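Enolase (alpha proteobacterium BAL199, PDB 3UGV) binds magnesium and probably catalyses abstraction of a proton next to a carboxylate, as enolase-superfamily enzymes of the mandelate racemase type do. Local coordinates at residues F[29-34]-F[64-69]; F[135-140]-F[373-378]; F[157-162]-F[189-194]. One frame throughout, in Å; residues are numbered along the deposited sequence.

Contact 1 of 3, residues F[29-34]-F[64-69]; sequences TFRKLT and ETEEGV
Arg31 reaches across to two glutamates, Glu64 and Glu66, whose carboxylates both stand nearly perpendicular to its guanidinium. Its CG lies anti to the backbone N (chi1 177°), which sends the chain out over the other strand before it bends at chi3. NH1 points at OE1 of Glu64, 3.1 Å away and near the guanidinium plane. The second salt bridge, Arg31 NH2 to Glu66 OE1 at 3.3 Å, is weak, with a bent N-H...O angle. Thr65 O and Glu66 CA sit over one face of the guanidinium. Lys32 runs alongside Glu64, its NZ 4.1 Å from Glu64 OE2, too far for a salt bridge but likely to add attraction.

The backbones pair antiparallel through a classic beta bulge: Arg31 and Lys32 both face Glu64, whose O takes Arg31 N at 2.9 Å and Lys32 N only weakly. Glu64 N returns a nearly straight bond to Lys32 O, 2.8 Å. Beyond the bulge Glu66 N binds Thr29 O, just where the chain enters the type I turn from Thr65 to Gly68. Glu67 folds back from that turn, bent at chi2, and its OE1 accepts Thr29 N at 2.8 Å from the syn side, well out of the carboxylate plane. With an alanine at this position Thr29 N would probably lose that acceptor, leaving the chain start freer to move.

These residues form the open end of the hairpin made by strands 30-47 and 52-65 in the N-terminal domain. Phe30 turns away from Thr65 to pack on Ser94 and Leu97 of helix 83-97, while Leu33 rests on Leu90 of that helix and on Val131 of helix 123-142.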
loop_
_atom_site.group_PDB
_atom_site.type_symbol
_atom_site.label_atom_id
_atom_site.label_comp_id
_atom_site.label_asym_id
_atom_site.label_seq_id
_atom_site.Cartn_x
_atom_site.Cartn_y
_atom_site.Cartn_z
ATOM N N THR F 29 -46.548 -13.687 -15.240
ATOM C CA THR F 29 -46.382 -14.818 -14.327
ATOM C C THR F 29 -45.761 -16.057 -14.970
ATOM O O THR F 29 -46.197 -16.521 -16.023
ATOM C CB THR F 29 -47.732 -15.205 -13.669
ATOM O OG1 THR F 29 -48.185 -14.130 -12.836
ATOM C CG2 THR F 29 -47.572 -16.446 -12.816
ATOM N N PHE F 30 -44.754 -16.595 -14.296
ATOM C CA PHE F 30 -43.991 -17.746 -14.764
ATOM C C PHE F 30 -44.799 -19.049 -14.681
ATOM O O PHE F 30 -45.262 -19.432 -13.607
ATOM C CB PHE F 30 -42.728 -17.841 -13.904
ATOM C CG PHE F 30 -41.776 -18.934 -14.300
ATOM C CD1 PHE F 30 -41.927 -20.221 -13.805
ATOM C CD2 PHE F 30 -40.697 -18.662 -15.120
ATOM C CE1 PHE F 30 -41.035 -21.228 -14.152
ATOM C CE2 PHE F 30 -39.795 -19.663 -15.467
ATOM C CZ PHE F 30 -39.967 -20.946 -14.986
ATOM N N ARG F 31 -44.967 -19.730 -15.813
ATOM C CA ARG F 31 -45.575 -21.061 -15.809
ATOM C C ARG F 31 -44.541 -22.193 -15.832
ATOM O O ARG F 31 -44.502 -23.028 -14.927
ATOM C CB ARG F 31 -46.558 -21.237 -16.969
ATOM C CG ARG F 31 -47.162 -22.644 -17.023
ATOM C CD ARG F 31 -47.902 -22.913 -18.321
ATOM N NE ARG F 31 -49.221 -22.294 -18.326
ATOM C CZ ARG F 31 -49.780 -21.741 -19.397
ATOM N NH1 ARG F 31 -49.128 -21.724 -20.558
ATOM N NH2 ARG F 31 -50.989 -21.199 -19.306
ATOM N N LYS F 32 -43.718 -22.234 -16.874
ATOM C CA LYS F 32 -42.673 -23.252 -16.965
ATOM C C LYS F 32 -41.541 -22.912 -17.943
ATOM O O LYS F 32 -41.666 -22.019 -18.789
ATOM C CB LYS F 32 -43.275 -24.614 -17.317
ATOM C CG LYS F 32 -43.905 -24.691 -18.688
ATOM C CD LYS F 32 -43.910 -26.135 -19.182
ATOM C CE LYS F 32 -44.744 -26.301 -20.447
ATOM N NZ LYS F 32 -44.480 -27.614 -21.102
ATOM N N LEU F 33 -40.435 -23.637 -17.814
ATOM C CA LEU F 33 -39.281 -23.447 -18.682
ATOM C C LEU F 33 -38.894 -24.781 -19.312
ATOM O O LEU F 33 -38.820 -25.803 -18.630
ATOM C CB LEU F 33 -38.113 -22.854 -17.882
ATOM C CG LEU F 33 -36.707 -22.859 -18.482
ATOM C CD1 LEU F 33 -35.854 -21.786 -17.845
ATOM C CD2 LEU F 33 -36.057 -24.216 -18.312
ATOM N N THR F 34 -38.669 -24.776 -20.618
ATOM C CA THR F 34 -38.224 -25.986 -21.298
ATOM C C THR F 34 -36.818 -25.813 -21.864
ATOM O O THR F 34 -36.516 -24.810 -22.510
ATOM C CB THR F 34 -39.180 -26.396 -22.419
ATOM O OG1 THR F 34 -40.467 -26.681 -21.863
ATOM C CG2 THR F 34 -38.664 -27.632 -23.110
ATOM N N GLU F 64 -42.651 -20.231 -20.753
ATOM C CA GLU F 64 -44.076 -19.959 -20.921
ATOM C C GLU F 64 -44.556 -19.117 -19.749
ATOM O O GLU F 64 -44.167 -19.368 -18.608
ATOM C CB GLU F 64 -44.886 -21.260 -20.955
ATOM C CG GLU F 64 -44.560 -22.196 -22.111
ATOM C CD GLU F 64 -45.612 -23.289 -22.311
ATOM O OE1 GLU F 64 -46.664 -23.254 -21.629
ATOM O OE2 GLU F 64 -45.383 -24.182 -23.160
ATOM N N THR F 65 -45.387 -18.116 -20.020
ATOM C CA THR F 65 -46.088 -17.416 -18.942
ATOM C C THR F 65 -47.571 -17.772 -18.951
ATOM O O THR F 65 -48.111 -18.211 -19.976
ATOM C CB THR F 65 -45.946 -15.873 -19.023
ATOM O OG1 THR F 65 -46.267 -15.424 -20.341
ATOM C CG2 THR F 65 -44.535 -15.428 -18.678
ATOM N N GLU F 66 -48.225 -17.580 -17.807
ATOM C CA GLU F 66 -49.671 -17.739 -17.710
ATOM C C GLU F 66 -50.399 -16.845 -18.716
ATOM O O GLU F 66 -51.451 -17.210 -19.240
ATOM C CB GLU F 66 -50.154 -17.415 -16.293
ATOM C CG GLU F 66 -49.606 -18.333 -15.212
ATOM C CD GLU F 66 -50.064 -19.779 -15.361
ATOM O OE1 GLU F 66 -50.927 -20.055 -16.222
ATOM O OE2 GLU F 66 -49.557 -20.643 -14.611
ATOM N N GLU F 67 -49.822 -15.678 -18.980
ATOM C CA GLU F 67 -50.418 -14.672 -19.854
ATOM C C GLU F 67 -50.103 -14.912 -21.332
ATOM O O GLU F 67 -50.465 -14.100 -22.191
ATOM C CB GLU F 67 -49.941 -13.270 -19.450
ATOM C CG GLU F 67 -50.337 -12.835 -18.041
ATOM C CD GLU F 67 -49.526 -13.523 -16.947
ATOM O OE1 GLU F 67 -48.426 -14.044 -17.247
ATOM O OE2 GLU F 67 -49.991 -13.539 -15.784
ATOM N N GLY F 68 -49.414 -16.014 -21.624
ATOM C CA GLY F 68 -49.136 -16.399 -23.000
ATOM C C GLY F 68 -47.960 -15.711 -23.679
ATOM O O GLY F 68 -47.782 -15.840 -24.891
ATOM N N VAL F 69 -47.160 -14.980 -22.906
ATOM C CA VAL F 69 -45.963 -14.329 -23.431
ATOM C C VAL F 69 -44.765 -15.274 -23.381
ATOM O O VAL F 69 -44.432 -15.806 -22.330
ATOM C CB VAL F 69 -45.635 -13.061 -22.641
ATOM C CG1 VAL F 69 -44.471 -12.323 -23.279
ATOM C CG2 VAL F 69 -46.869 -12.162 -22.557
#

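Contact 2 of 3, residues F[135-140]-F[373-378]; sequences VWDALA and PGLGLD
Asp137 makes the hydrogen bond between residues 135-140 and 373-378: its OD1 accepts the backbone N of Leu375 at 2.6 Å. The bond is close to straight, 167° at the hydrogen, and the N-H arrives nearly along the C-O axis of the carboxylate. A first torsion of 175° puts CG beside the carbonyl carbon of Asp137, and the carboxylate leans out from the helix to bring OD1 into the bend of the loop. The same oxygen lies 3.2 Å from Gly374 CA and also touches the CB of Leu375, whose CD1 packs against Asp137 CB at 4.0 Å. The other oxygen, OD2, takes Arg72 N and a salt bridge from Arg141 NE, so this buried carboxylate has partners on both oxygens and its negative charge is probably stabilised.

Gly374 is the point of closest packing. Ala140, one helical turn after Asp137, presses its CB to within 3.4 Å of Gly374 CA, a tight fit for two carbons. Gly374 leaves room for Asp137 OD1, and the positive phi of Gly374 (59°) is easy for glycine. Leu375 carries the apolar side of the contact onward to Leu147 and to Val332 and His335 of helix 330-337.

The 373-378 segment begins with a type II' beta turn, Pro373 to Gly376, closed by Gly376 N to Pro373 O, with glycine in the second position as this turn type commonly has. By capturing a turn N-H, Asp137 ties the late chain to helix 123-142 of the N-terminal family region, consistent with the cap of the enolase superfamily, where the two chain ends pack together.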
loop_
_atom_site.group_PDB
_atom_site.type_symbol
_atom_site.label_atom_id
_atom_site.label_comp_id
_atom_site.label_asym_id
_atom_site.label_seq_id
_atom_site.Cartn_x
_atom_site.Cartn_y
_atom_site.Cartn_z
ATOM N N VAL F 135 -35.824 -14.978 -19.264
ATOM C CA VAL F 135 -36.815 -14.207 -18.527
ATOM C C VAL F 135 -36.806 -12.733 -18.941
ATOM O O VAL F 135 -37.850 -12.086 -19.016
ATOM C CB VAL F 135 -36.615 -14.365 -17.007
ATOM C CG1 VAL F 135 -37.351 -13.284 -16.247
ATOM C CG2 VAL F 135 -37.094 -15.728 -16.580
ATOM N N TRP F 136 -35.629 -12.201 -19.226
ATOM C CA TRP F 136 -35.551 -10.817 -19.651
ATOM C C TRP F 136 -36.147 -10.692 -21.044
ATOM O O TRP F 136 -36.748 -9.670 -21.373
ATOM C CB TRP F 136 -34.107 -10.324 -19.672
ATOM C CG TRP F 136 -33.619 -9.730 -18.389
ATOM C CD1 TRP F 136 -32.765 -10.310 -17.495
ATOM C CD2 TRP F 136 -33.929 -8.432 -17.864
ATOM N NE1 TRP F 136 -32.535 -9.463 -16.444
ATOM C CE2 TRP F 136 -33.229 -8.298 -16.646
ATOM C CE3 TRP F 136 -34.728 -7.372 -18.302
ATOM C CZ2 TRP F 136 -33.303 -7.146 -15.861
ATOM C CZ3 TRP F 136 -34.803 -6.222 -17.515
ATOM C CH2 TRP F 136 -34.093 -6.120 -16.313
ATOM N N ASP F 137 -35.960 -11.720 -21.869
ATOM C CA ASP F 137 -36.541 -11.703 -23.203
ATOM C C ASP F 137 -38.051 -11.696 -23.083
ATOM O O ASP F 137 -38.727 -10.953 -23.789
ATOM C CB ASP F 137 -36.084 -12.892 -24.055
ATOM C CG ASP F 137 -36.783 -12.938 -25.410
ATOM O OD1 ASP F 137 -36.549 -12.032 -26.245
ATOM O OD2 ASP F 137 -37.572 -13.880 -25.638
ATOM N N ALA F 138 -38.578 -12.523 -22.186
ATOM C CA ALA F 138 -40.027 -12.556 -21.952
ATOM C C ALA F 138 -40.577 -11.200 -21.475
ATOM O O ALA F 138 -41.583 -10.722 -21.987
ATOM C CB ALA F 138 -40.398 -13.681 -20.975
ATOM N N LEU F 139 -39.903 -10.578 -20.510
ATOM C CA LEU F 139 -40.319 -9.277 -19.995
ATOM C C LEU F 139 -40.323 -8.232 -21.100
ATOM O O LEU F 139 -41.225 -7.416 -21.186
ATOM C CB LEU F 139 -39.405 -8.838 -18.842
ATOM C CG LEU F 139 -39.729 -7.531 -18.122
ATOM C CD1 LEU F 139 -41.033 -7.626 -17.326
ATOM C CD2 LEU F 139 -38.578 -7.171 -17.199
ATOM N N ALA F 140 -39.304 -8.257 -21.947
ATOM C CA ALA F 140 -39.233 -7.347 -23.085
ATOM C C ALA F 140 -40.419 -7.537 -24.033
ATOM O O ALA F 140 -41.048 -6.569 -24.452
ATOM C CB ALA F 140 -37.936 -7.556 -23.825
ATOM N N PRO F 373 -39.306 -7.366 -30.790
ATOM C CA PRO F 373 -39.479 -7.386 -29.334
ATOM C C PRO F 373 -38.508 -8.377 -28.712
ATOM O O PRO F 373 -38.182 -9.366 -29.363
ATOM C CB PRO F 373 -40.923 -7.878 -29.154
ATOM C CG PRO F 373 -41.560 -7.757 -30.504
ATOM C CD PRO F 373 -40.458 -7.956 -31.488
ATOM N N GLY F 374 -38.059 -8.115 -27.484
ATOM C CA GLY F 374 -37.082 -8.967 -26.818
ATOM C C GLY F 374 -35.771 -9.098 -27.573
ATOM O O GLY F 374 -35.210 -8.109 -28.058
ATOM N N LEU F 375 -35.279 -10.329 -27.665
ATOM C CA LEU F 375 -34.053 -10.634 -28.397
ATOM C C LEU F 375 -34.356 -10.951 -29.856
ATOM O O LEU F 375 -33.443 -11.152 -30.656
ATOM C CB LEU F 375 -33.343 -11.829 -27.768
ATOM C CG LEU F 375 -32.831 -11.626 -26.338
ATOM C CD1 LEU F 375 -32.448 -12.951 -25.725
ATOM C CD2 LEU F 375 -31.659 -10.667 -26.355
ATOM N N GLY F 376 -35.644 -11.000 -30.189
ATOM C CA GLY F 376 -36.086 -11.350 -31.529
ATOM C C GLY F 376 -35.588 -12.697 -32.026
ATOM O O GLY F 376 -35.236 -12.841 -33.195
ATOM N N LEU F 377 -35.543 -13.688 -31.144
ATOM C CA LEU F 377 -35.109 -15.023 -31.548
ATOM C C LEU F 377 -36.303 -15.890 -31.917
ATOM O O LEU F 377 -37.296 -15.938 -31.189
ATOM C CB LEU F 377 -34.315 -15.718 -30.431
ATOM C CG LEU F 377 -32.976 -15.156 -29.956
ATOM C CD1 LEU F 377 -32.364 -16.134 -28.990
ATOM C CD2 LEU F 377 -32.029 -14.905 -31.112
ATOM N N ASP F 378 -36.198 -16.584 -33.044
ATOM C CA ASP F 378 -37.183 -17.598 -33.406
ATOM C C ASP F 378 -36.455 -18.844 -33.904
ATOM O O ASP F 378 -35.629 -18.776 -34.826
ATOM C CB ASP F 378 -38.159 -17.057 -34.453
ATOM C CG ASP F 378 -38.828 -15.766 -34.009
ATOM O OD1 ASP F 378 -38.449 -14.690 -34.518
ATOM O OD2 ASP F 378 -39.718 -15.822 -33.138
#

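Contact 3 of 3, residues F[157-162]-F[189-194]; sequences SVKAYN and GFKGLK
The Phe190 ring has Asn162 over one face: CB sits 3.7 Å from the ring centroid, a CH-pi contact. The amide follows at the rim, its plane tilted 60° to the ring, with ND2 beside CE2. At the ring edge, near its plane, lies Ala160 O, 3.5 Å from Phe190 CD1, and the methyl of Ala160 touches CE1. The ring of Trp348 meets Phe190 too. Asn162 reaches the ring with CG swung to the side of its own carbonyl carbon (chi1 -169°); its amide is then held by Asn164 N at OD1 and by Leu181 O and Glu184 at ND2.

Tyr161 has Trp249 edge-to-face with its ring, and Lys194 crosses the phenol obliquely, CE near CE1, its NZ donating to Tyr161 OH at 3.1 Å. That ammonium also forms salt bridges with Glu347 and with Glu251, a ligand of the bound magnesium; the lysine side chain comes within about 4 Å of the metal. Lys194 is thus second-shell, and Tyr161 backs it one step further out.

Between the backbones, Asn162 N binds Gly192 O at 3.0 Å, and Lys194 N binds Asn162 O at the same length but from above the carbonyl plane. One water bridges Ala160 O and Lys191 N, another Asn162 O and Lys194 O.

The strands diverge at 42°, so they bridge at Asn162 and Leu193 alone. Strand 157-162 also pairs with 346-348 and 366-368, whereas 192-196 lies between 157-162 and 221-225. Strand 157-162, helix 171-183 and strand 192-196 form a beta-alpha-beta unit of the C-terminal barrel.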
loop_
_atom_site.group_PDB
_atom_site.type_symbol
_atom_site.label_atom_id
_atom_site.label_comp_id
_atom_site.label_asym_id
_atom_site.label_seq_id
_atom_site.Cartn_x
_atom_site.Cartn_y
_atom_site.Cartn_z
ATOM N N SER F 157 -26.451 -0.015 -34.430
ATOM C CA SER F 157 -25.218 -0.686 -34.820
ATOM C C SER F 157 -24.263 -0.873 -33.641
ATOM O O SER F 157 -24.165 -0.013 -32.767
ATOM C CB SER F 157 -24.512 0.112 -35.927
ATOM O OG SER F 157 -25.012 -0.249 -37.199
ATOM N N VAL F 158 -23.566 -2.006 -33.630
ATOM C CA VAL F 158 -22.538 -2.278 -32.632
ATOM C C VAL F 158 -21.315 -2.833 -33.346
ATOM O O VAL F 158 -21.408 -3.861 -34.024
ATOM C CB VAL F 158 -22.992 -3.312 -31.601
ATOM C CG1 VAL F 158 -21.985 -3.371 -30.438
ATOM C CG2 VAL F 158 -24.384 -2.991 -31.094
ATOM N N LYS F 159 -20.185 -2.142 -33.211
ATOM C CA LYS F 159 -18.948 -2.548 -33.870
ATOM C C LYS F 159 -18.574 -3.933 -33.380
ATOM O O LYS F 159 -18.622 -4.198 -32.183
ATOM C CB LYS F 159 -17.818 -1.551 -33.568
ATOM C CG LYS F 159 -16.611 -1.652 -34.509
ATOM C CD LYS F 159 -15.535 -0.636 -34.149
ATOM C CE LYS F 159 -15.142 -0.798 -32.687
ATOM N NZ LYS F 159 -14.161 0.222 -32.213
ATOM N N ALA F 160 -18.230 -4.831 -34.294
ATOM C CA ALA F 160 -17.884 -6.187 -33.884
ATOM C C ALA F 160 -16.579 -6.629 -34.508
ATOM O O ALA F 160 -16.054 -5.983 -35.409
ATOM C CB ALA F 160 -19.001 -7.162 -34.237
ATOM N N TYR F 161 -16.043 -7.730 -34.009
ATOM C CA TYR F 161 -14.879 -8.351 -34.613
ATOM C C TYR F 161 -15.208 -9.814 -34.799
ATOM O O TYR F 161 -16.042 -10.374 -34.078
ATOM C CB TYR F 161 -13.629 -8.168 -33.737
ATOM C CG TYR F 161 -13.650 -8.905 -32.394
ATOM C CD1 TYR F 161 -13.090 -10.163 -32.268
ATOM C CD2 TYR F 161 -14.202 -8.322 -31.255
ATOM C CE1 TYR F 161 -13.093 -10.825 -31.055
ATOM C CE2 TYR F 161 -14.200 -8.970 -30.044
ATOM C CZ TYR F 161 -13.643 -10.224 -29.954
ATOM O OH TYR F 161 -13.637 -10.891 -28.772
ATOM N N ASN F 162 -14.553 -10.435 -35.765
ATOM C CA ASN F 162 -14.931 -11.772 -36.181
ATOM C C ASN F 162 -14.106 -12.845 -35.464
ATOM O O ASN F 162 -12.910 -13.003 -35.733
ATOM C CB ASN F 162 -14.773 -11.883 -37.712
ATOM C CG ASN F 162 -15.393 -13.150 -38.284
ATOM O OD1 ASN F 162 -15.575 -14.155 -37.586
ATOM N ND2 ASN F 162 -15.710 -13.110 -39.571
ATOM N N GLY F 189 -16.124 -4.632 -44.576
ATOM C CA GLY F 189 -15.586 -5.764 -43.833
ATOM C C GLY F 189 -15.440 -5.535 -42.338
ATOM O O GLY F 189 -15.511 -4.387 -41.870
ATOM N N PHE F 190 -15.253 -6.620 -41.581
ATOM C CA PHE F 190 -14.935 -6.484 -40.156
ATOM C C PHE F 190 -13.682 -5.643 -39.964
ATOM O O PHE F 190 -12.742 -5.728 -40.758
ATOM C CB PHE F 190 -14.717 -7.843 -39.502
ATOM C CG PHE F 190 -15.984 -8.559 -39.157
ATOM C CD1 PHE F 190 -16.791 -8.095 -38.131
ATOM C CD2 PHE F 190 -16.360 -9.706 -39.842
ATOM C CE1 PHE F 190 -17.963 -8.757 -37.796
ATOM C CE2 PHE F 190 -17.526 -10.377 -39.502
ATOM C CZ PHE F 190 -18.331 -9.897 -38.478
ATOM N N LYS F 191 -13.659 -4.843 -38.905
ATOM C CA LYS F 191 -12.498 -4.008 -38.618
ATOM C C LYS F 191 -11.551 -4.694 -37.637
ATOM O O LYS F 191 -10.505 -4.142 -37.280
ATOM C CB LYS F 191 -12.932 -2.652 -38.075
ATOM C CG LYS F 191 -13.873 -1.858 -38.983
ATOM C CD LYS F 191 -14.461 -0.668 -38.182
ATOM C CE LYS F 191 -15.116 0.411 -39.050
ATOM N NZ LYS F 191 -16.366 -0.012 -39.744
ATOM N N GLY F 192 -11.922 -5.894 -37.197
ATOM C CA GLY F 192 -11.077 -6.653 -36.295
ATOM C C GLY F 192 -11.345 -8.140 -36.424
ATOM O O GLY F 192 -12.446 -8.554 -36.763
ATOM N N LEU F 193 -10.322 -8.940 -36.160
ATOM C CA LEU F 193 -10.398 -10.394 -36.275
ATOM C C LEU F 193 -9.798 -10.941 -34.991
ATOM O O LEU F 193 -8.822 -10.390 -34.501
ATOM C CB LEU F 193 -9.539 -10.869 -37.459
ATOM C CG LEU F 193 -9.930 -10.373 -38.851
ATOM C CD1 LEU F 193 -8.915 -10.819 -39.877
ATOM C CD2 LEU F 193 -11.308 -10.900 -39.224
ATOM N N LYS F 194 -10.360 -12.008 -34.436
ATOM C CA LYS F 194 -9.658 -12.708 -33.365
ATOM C C LYS F 194 -8.676 -13.727 -33.929
ATOM O O LYS F 194 -9.045 -14.595 -34.714
ATOM C CB LYS F 194 -10.613 -13.402 -32.393
ATOM C CG LYS F 194 -9.851 -14.193 -31.319
ATOM C CD LYS F 194 -10.685 -14.414 -30.095
ATOM C CE LYS F 194 -10.739 -13.162 -29.255
ATOM N NZ LYS F 194 -11.795 -13.304 -28.224
HETATM O O HOH W 1 -15.794 -4.057 -37.379
HETATM O O HOH W 2 -11.572 -15.313 -35.936
#

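Overall arrangement
Contact 1 is the most exposed of the three, its centre about 27 Å from the centre of the chain, and is built from backbone pairing and charged side chains of one hairpin. Contacts 2 and 3 are buried. Contact 2 joins the N-terminal domain to a late loop through one short hydrogen bond and close apolar packing; contact 3 joins two strands of the C-terminal barrel, mixing aromatic packing with a lysine beside the magnesium. Contacts 1 and 2 touch, Val69 CG1 lying 3.5 Å from Ala138 O: contact 2 includes helix 123-142, and contact 1 packs on it through Leu33 and Val69. Contact 3 lies within the chain span closed by contact 2, their centres about 25 Å apart.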